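Long-range contact in neurotoxin (Clostridium botulinum, PDB 3N7L), which probably binds gangliosides on nerve-cell surfaces, as the receptor-binding domain of a botulinum neurotoxin: residues 318-332 and 393-405. Residues are numbered along the deposited sequence; the frame is centred on the assembly and turned at random.
Sequences MYKPSRNLGTDLVPL and NHEYLIPVIKIEH. With SO4 (sulfate ion), chain D; SO4 (sulfate ion), chain B.
V330 and I401 form the hydrogen-bonded pair at the centre of an antiparallel ladder between strands 329-335 and 394-402, in the beta-trefoil family half of the receptor-binding region. Each donates its N-H to the other's carbonyl; I401 N to V330 O is 2.9 Å and nearly straight at 172°. The ladder goes on to both sides: I403 N gives a 2.7 Å bond to D328 O, and L332 N reaches P399 O at 3.1 Å, standing above that carbonyl's plane. Proline suits P331, whose non-hydrogen-bonded pairing with V400 asks no N-H of it toward strand 394-402. P399 cannot return L332's bond; its ring CG lies 3.3 Å from L332 O.

Beta-branched V330 and I401 lie side by side on one face, where I401's chi1 of -60° and extended chi2 carry CD1 crosswise to M318 CG. On the face of L329, P331, V400 and K402, L329 CD2 packs on V400 CG2; nearby, L325 CD1 meets I398 CD1 at 3.7 Å, and P331 CB packs on the same methyl.

G326 opens a type II turn with backbone angles that would drive a side chain into the preceding carbonyl O. Its O accepts from L329 N, its N donates to N324 OD1 (an Asx turn), and D328 takes the positive-phi third position. N324 ND2 and D328 N donate to one sulfate, probably from the crystallisation liquor. D328 CB rests on K402 CE, but OD2 and K402 NZ stay 5.0 Å apart, without a salt bridge; an NZ bond to H405 O is doubtfully short. Buried E404 N has no partner in the model, D328 OD1 being 4.2 Å away.

N393 lays its amide over the R323 guanidinium, planes 32° apart, without a hydrogen bond; R323 NH1 is satisfied by S383 O, N393 ND2 by a glycerol. S322 OG, also bonded to K385 N, shares a water with N393 OD1, which accepts from it at 2.7 Å.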
loop_
_atom_site.group_PDB
_atom_site.type_symbol
_atom_site.label_atom_id
_atom_site.label_comp_id
_atom_site.label_asym_id
_atom_site.label_seq_id
_atom_site.Cartn_x
_atom_site.Cartn_y
_atom_site.Cartn_z
ATOM N N MET A 318 3.254 -29.012 -5.345
ATOM C CA MET A 318 2.236 -29.708 -6.121
ATOM C C MET A 318 2.040 -31.117 -5.590
ATOM O O MET A 318 2.956 -31.704 -5.027
ATOM C CB MET A 318 2.650 -29.786 -7.596
ATOM C CG MET A 318 2.735 -28.437 -8.299
ATOM S SD MET A 318 3.290 -28.596 -10.024
ATOM C CE MET A 318 5.049 -28.807 -9.772
ATOM N N TYR A 319 0.838 -31.651 -5.762
ATOM C CA TYR A 319 0.539 -33.012 -5.339
ATOM C C TYR A 319 -0.498 -33.572 -6.301
ATOM O O TYR A 319 -1.125 -32.814 -7.040
ATOM C CB TYR A 319 0.015 -33.042 -3.893
ATOM C CG TYR A 319 -1.324 -32.376 -3.680
ATOM C CD1 TYR A 319 -2.507 -33.102 -3.774
ATOM C CD2 TYR A 319 -1.408 -31.015 -3.384
ATOM C CE1 TYR A 319 -3.745 -32.490 -3.578
ATOM C CE2 TYR A 319 -2.639 -30.395 -3.185
ATOM C CZ TYR A 319 -3.799 -31.137 -3.285
ATOM O OH TYR A 319 -5.017 -30.530 -3.114
ATOM N N LYS A 320 -0.662 -34.893 -6.305
ATOM C CA LYS A 320 -1.636 -35.544 -7.186
ATOM C C LYS A 320 -2.987 -35.610 -6.494
ATOM O O LYS A 320 -3.123 -36.204 -5.426
ATOM C CB LYS A 320 -1.178 -36.960 -7.548
ATOM C CG LYS A 320 -2.058 -37.649 -8.595
ATOM C CD LYS A 320 -1.479 -38.999 -9.014
ATOM C CE LYS A 320 -2.281 -39.637 -10.147
ATOM N NZ LYS A 320 -3.676 -39.966 -9.739
ATOM N N PRO A 321 -4.011 -34.997 -7.097
ATOM C CA PRO A 321 -5.347 -35.007 -6.498
ATOM C C PRO A 321 -6.024 -36.367 -6.668
ATOM O O PRO A 321 -5.605 -37.168 -7.505
ATOM C CB PRO A 321 -6.058 -33.892 -7.255
ATOM C CG PRO A 321 -5.476 -34.037 -8.644
ATOM C CD PRO A 321 -4.002 -34.272 -8.382
ATOM N N SER A 322 -7.059 -36.625 -5.871
ATOM C CA SER A 322 -7.789 -37.888 -5.939
ATOM C C SER A 322 -8.297 -38.183 -7.356
ATOM O O SER A 322 -8.368 -39.333 -7.772
ATOM C CB SER A 322 -8.965 -37.866 -4.963
ATOM O OG SER A 322 -9.856 -36.809 -5.272
ATOM N N ARG A 323 -8.670 -37.139 -8.083
ATOM C CA ARG A 323 -9.144 -37.281 -9.453
ATOM C C ARG A 323 -8.566 -36.101 -10.220
ATOM O O ARG A 323 -8.276 -35.065 -9.627
ATOM C CB ARG A 323 -10.673 -37.223 -9.504
ATOM C CG ARG A 323 -11.235 -36.065 -8.701
ATOM C CD ARG A 323 -12.527 -35.495 -9.267
ATOM N NE ARG A 323 -13.614 -36.462 -9.301
ATOM C CZ ARG A 323 -14.902 -36.133 -9.284
ATOM N NH1 ARG A 323 -15.267 -34.859 -9.223
ATOM N NH2 ARG A 323 -15.827 -37.078 -9.345
ATOM N N ASN A 324 -8.398 -36.245 -11.531
ATOM C CA ASN A 324 -7.856 -35.151 -12.331
ATOM C C ASN A 324 -8.773 -33.929 -12.210
ATOM O O ASN A 324 -9.982 -34.033 -12.405
ATOM C CB ASN A 324 -7.752 -35.570 -13.796
ATOM C CG ASN A 324 -6.933 -34.598 -14.619
ATOM O OD1 ASN A 324 -7.195 -33.397 -14.619
ATOM N ND2 ASN A 324 -5.933 -35.114 -15.328
ATOM N N LEU A 325 -8.200 -32.772 -11.891
ATOM C CA LEU A 325 -8.995 -31.556 -11.734
ATOM C C LEU A 325 -9.270 -30.845 -13.055
ATOM O O LEU A 325 -10.198 -30.041 -13.151
ATOM C CB LEU A 325 -8.300 -30.587 -10.774
ATOM C CG LEU A 325 -7.961 -31.099 -9.367
ATOM C CD1 LEU A 325 -7.328 -29.976 -8.558
ATOM C CD2 LEU A 325 -9.221 -31.605 -8.680
ATOM N N GLY A 326 -8.459 -31.137 -14.067
ATOM C CA GLY A 326 -8.641 -30.505 -15.358
ATOM C C GLY A 326 -7.351 -30.474 -16.153
ATOM O O GLY A 326 -6.265 -30.683 -15.605
ATOM N N THR A 327 -7.469 -30.208 -17.450
ATOM C CA THR A 327 -6.309 -30.154 -18.332
ATOM C C THR A 327 -5.336 -29.071 -17.887
ATOM O O THR A 327 -5.725 -27.927 -17.674
ATOM C CB THR A 327 -6.725 -29.865 -19.795
ATOM O OG1 THR A 327 -7.691 -30.834 -20.220
ATOM C CG2 THR A 327 -5.516 -29.940 -20.717
ATOM N N ASP A 328 -4.069 -29.445 -17.755
ATOM C CA ASP A 328 -3.016 -28.518 -17.350
ATOM C C ASP A 328 -3.197 -27.896 -15.968
ATOM O O ASP A 328 -2.654 -26.829 -15.692
ATOM C CB ASP A 328 -2.869 -27.399 -18.381
ATOM C CG ASP A 328 -2.480 -27.915 -19.750
ATOM O OD1 ASP A 328 -1.434 -28.595 -19.856
ATOM O OD2 ASP A 328 -3.221 -27.636 -20.717
ATOM N N LEU A 329 -3.956 -28.556 -15.101
ATOM C CA LEU A 329 -4.160 -28.042 -13.754
ATOM C C LEU A 329 -3.563 -28.981 -12.716
ATOM O O LEU A 329 -3.762 -30.188 -12.772
ATOM C CB LEU A 329 -5.651 -27.849 -13.476
ATOM C CG LEU A 329 -6.349 -26.760 -14.292
ATOM C CD1 LEU A 329 -7.857 -26.860 -14.083
ATOM C CD2 LEU A 329 -5.829 -25.389 -13.878
ATOM N N VAL A 330 -2.813 -28.424 -11.776
ATOM C CA VAL A 330 -2.214 -29.225 -10.720
ATOM C C VAL A 330 -2.409 -28.458 -9.411
ATOM O O VAL A 330 -2.028 -27.290 -9.296
ATOM C CB VAL A 330 -0.706 -29.495 -11.004
ATOM C CG1 VAL A 330 0.030 -28.180 -11.232
ATOM C CG2 VAL A 330 -0.086 -30.270 -9.846
ATOM N N PRO A 331 -3.026 -29.101 -8.411
ATOM C CA PRO A 331 -3.242 -28.405 -7.142
ATOM C C PRO A 331 -1.964 -28.175 -6.358
ATOM O O PRO A 331 -0.997 -28.924 -6.488
ATOM C CB PRO A 331 -4.189 -29.337 -6.403
ATOM C CG PRO A 331 -3.659 -30.683 -6.805
ATOM C CD PRO A 331 -3.426 -30.515 -8.307
ATOM N N LEU A 332 -1.982 -27.135 -5.536
ATOM C CA LEU A 332 -0.860 -26.794 -4.686
ATOM C C LEU A 332 -1.257 -27.166 -3.255
ATOM O O LEU A 332 -2.335 -26.785 -2.789
ATOM C CB LEU A 332 -0.571 -25.297 -4.762
ATOM C CG LEU A 332 0.704 -24.897 -4.023
ATOM C CD1 LEU A 332 1.905 -25.450 -4.791
ATOM C CD2 LEU A 332 0.787 -23.382 -3.905
ATOM N N ASN A 393 -17.267 -36.700 -3.293
ATOM C CA ASN A 393 -16.319 -35.670 -3.670
ATOM C C ASN A 393 -16.881 -34.389 -3.049
ATOM O O ASN A 393 -18.087 -34.285 -2.818
ATOM C CB ASN A 393 -16.244 -35.549 -5.189
ATOM C CG ASN A 393 -15.452 -36.672 -5.814
ATOM O OD1 ASN A 393 -14.238 -36.752 -5.640
ATOM N ND2 ASN A 393 -16.134 -37.556 -6.531
ATOM N N HIS A 394 -16.010 -33.430 -2.769
ATOM C CA HIS A 394 -16.418 -32.175 -2.151
ATOM C C HIS A 394 -15.747 -31.020 -2.870
ATOM O O HIS A 394 -14.610 -31.146 -3.330
ATOM C CB HIS A 394 -15.989 -32.147 -0.679
ATOM C CG HIS A 394 -16.491 -33.308 0.119
ATOM N ND1 HIS A 394 -17.710 -33.301 0.760
ATOM C CD2 HIS A 394 -15.954 -34.531 0.345
ATOM C CE1 HIS A 394 -17.905 -34.469 1.346
ATOM N NE2 HIS A 394 -16.854 -35.233 1.109
ATOM N N GLU A 395 -16.454 -29.902 -2.966
ATOM C CA GLU A 395 -15.913 -28.710 -3.604
ATOM C C GLU A 395 -14.928 -28.059 -2.638
ATOM O O GLU A 395 -15.246 -27.838 -1.473
ATOM C CB GLU A 395 -17.040 -27.718 -3.936
ATOM C CG GLU A 395 -17.900 -28.117 -5.144
ATOM C CD GLU A 395 -17.233 -27.808 -6.487
ATOM O OE1 GLU A 395 -17.637 -28.406 -7.508
ATOM O OE2 GLU A 395 -16.316 -26.958 -6.529
ATOM N N TYR A 396 -13.727 -27.777 -3.126
ATOM C CA TYR A 396 -12.698 -27.130 -2.328
ATOM C C TYR A 396 -12.137 -25.965 -3.119
ATOM O O TYR A 396 -11.820 -26.107 -4.307
ATOM C CB TYR A 396 -11.545 -28.101 -2.006
ATOM C CG TYR A 396 -11.902 -29.193 -1.019
ATOM C CD1 TYR A 396 -12.178 -28.889 0.315
ATOM C CD2 TYR A 396 -12.004 -30.518 -1.428
ATOM C CE1 TYR A 396 -12.556 -29.886 1.219
ATOM C CE2 TYR A 396 -12.381 -31.521 -0.535
ATOM C CZ TYR A 396 -12.656 -31.197 0.785
ATOM O OH TYR A 396 -13.047 -32.180 1.668
ATOM N N LEU A 397 -12.028 -24.813 -2.466
ATOM C CA LEU A 397 -11.454 -23.633 -3.097
ATOM C C LEU A 397 -9.976 -23.841 -2.802
ATOM O O LEU A 397 -9.562 -23.863 -1.637
ATOM C CB LEU A 397 -11.968 -22.359 -2.429
ATOM C CG LEU A 397 -11.436 -21.026 -2.964
ATOM C CD1 LEU A 397 -11.729 -20.902 -4.467
ATOM C CD2 LEU A 397 -12.081 -19.885 -2.190
ATOM N N ILE A 398 -9.182 -24.004 -3.855
ATOM C CA ILE A 398 -7.771 -24.288 -3.675
ATOM C C ILE A 398 -6.819 -23.502 -4.559
ATOM O O ILE A 398 -7.206 -22.970 -5.598
ATOM C CB ILE A 398 -7.474 -25.765 -3.994
ATOM C CG1 ILE A 398 -7.810 -26.038 -5.470
ATOM C CG2 ILE A 398 -8.296 -26.688 -3.091
ATOM C CD1 ILE A 398 -7.158 -27.284 -6.037
ATOM N N PRO A 399 -5.550 -23.417 -4.139
ATOM C CA PRO A 399 -4.549 -22.710 -4.933
ATOM C C PRO A 399 -4.249 -23.765 -6.007
ATOM O O PRO A 399 -4.126 -24.949 -5.690
ATOM C CB PRO A 399 -3.401 -22.508 -3.942
ATOM C CG PRO A 399 -3.513 -23.695 -3.054
ATOM C CD PRO A 399 -4.993 -23.863 -2.848
ATOM N N VAL A 400 -4.163 -23.348 -7.263
ATOM C CA VAL A 400 -3.941 -24.280 -8.360
ATOM C C VAL A 400 -3.005 -23.682 -9.404
ATOM O O VAL A 400 -3.006 -22.478 -9.638
ATOM C CB VAL A 400 -5.303 -24.640 -9.034
ATOM C CG1 VAL A 400 -5.920 -23.390 -9.646
ATOM C CG2 VAL A 400 -5.120 -25.719 -10.084
ATOM N N ILE A 401 -2.195 -24.529 -10.024
ATOM C CA ILE A 401 -1.265 -24.068 -11.043
ATOM C C ILE A 401 -1.746 -24.488 -12.435
ATOM O O ILE A 401 -2.140 -25.629 -12.640
ATOM C CB ILE A 401 0.146 -24.651 -10.807
ATOM C CG1 ILE A 401 0.667 -24.212 -9.433
ATOM C CG2 ILE A 401 1.104 -24.175 -11.896
ATOM C CD1 ILE A 401 1.985 -24.831 -9.053
ATOM N N LYS A 402 -1.744 -23.547 -13.376
ATOM C CA LYS A 402 -2.126 -23.840 -14.757
ATOM C C LYS A 402 -0.771 -24.006 -15.437
ATOM O O LYS A 402 -0.011 -23.046 -15.570
ATOM C CB LYS A 402 -2.901 -22.672 -15.375
ATOM C CG LYS A 402 -3.278 -22.881 -16.838
ATOM C CD LYS A 402 -4.211 -24.078 -17.014
ATOM C CE LYS A 402 -4.475 -24.369 -18.489
ATOM N NZ LYS A 402 -5.105 -23.213 -19.174
ATOM N N ILE A 403 -0.470 -25.225 -15.865
ATOM C CA ILE A 403 0.827 -25.527 -16.451
ATOM C C ILE A 403 1.324 -24.835 -17.722
ATOM O O ILE A 403 1.836 -23.721 -17.660
ATOM C CB ILE A 403 0.985 -27.056 -16.592
ATOM C CG1 ILE A 403 0.901 -27.681 -15.200
ATOM C CG2 ILE A 403 2.334 -27.416 -17.208
ATOM C CD1 ILE A 403 1.883 -27.077 -14.211
ATOM N N GLU A 404 1.180 -25.474 -18.870
ATOM C CA GLU A 404 1.722 -24.908 -20.100
ATOM C C GLU A 404 0.984 -23.755 -20.767
ATOM O O GLU A 404 1.607 -22.802 -21.236
ATOM C CB GLU A 404 1.911 -26.026 -21.119
ATOM C CG GLU A 404 2.661 -25.609 -22.357
ATOM C CD GLU A 404 2.695 -26.712 -23.384
ATOM O OE1 GLU A 404 3.011 -27.861 -23.003
ATOM O OE2 GLU A 404 2.409 -26.432 -24.571
ATOM N N HIS A 405 -0.336 -23.837 -20.821
ATOM C CA HIS A 405 -1.108 -22.798 -21.476
ATOM C C HIS A 405 -1.844 -21.909 -20.487
ATOM O O HIS A 405 -2.885 -22.289 -19.954
ATOM C CB HIS A 405 -2.089 -23.444 -22.458
ATOM C CG HIS A 405 -1.438 -24.403 -23.408
ATOM N ND1 HIS A 405 -1.167 -25.713 -23.072
ATOM C CD2 HIS A 405 -0.948 -24.226 -24.657
ATOM C CE1 HIS A 405 -0.538 -26.301 -24.074
ATOM N NE2 HIS A 405 -0.392 -25.421 -25.048
HETATM S S SO4 D . -3.790 -33.259 -17.983
HETATM O O1 SO4 D . -5.216 -33.617 -17.939
HETATM O O2 SO4 D . -2.985 -34.341 -17.390
HETATM O O3 SO4 D . -3.546 -31.994 -17.223
HETATM O O4 SO4 D . -3.402 -33.040 -19.388
HETATM S S SO4 B . -17.394 -38.335 3.009
HETATM O O1 SO4 B . -18.860 -38.305 3.004
HETATM O O2 SO4 B . -16.930 -39.678 3.394
HETATM O O3 SO4 B . -16.867 -37.339 3.976
HETATM O O4 SO4 B . -16.913 -38.000 1.653
HETATM O O HOH W 1 -12.049 -38.152 -6.293
#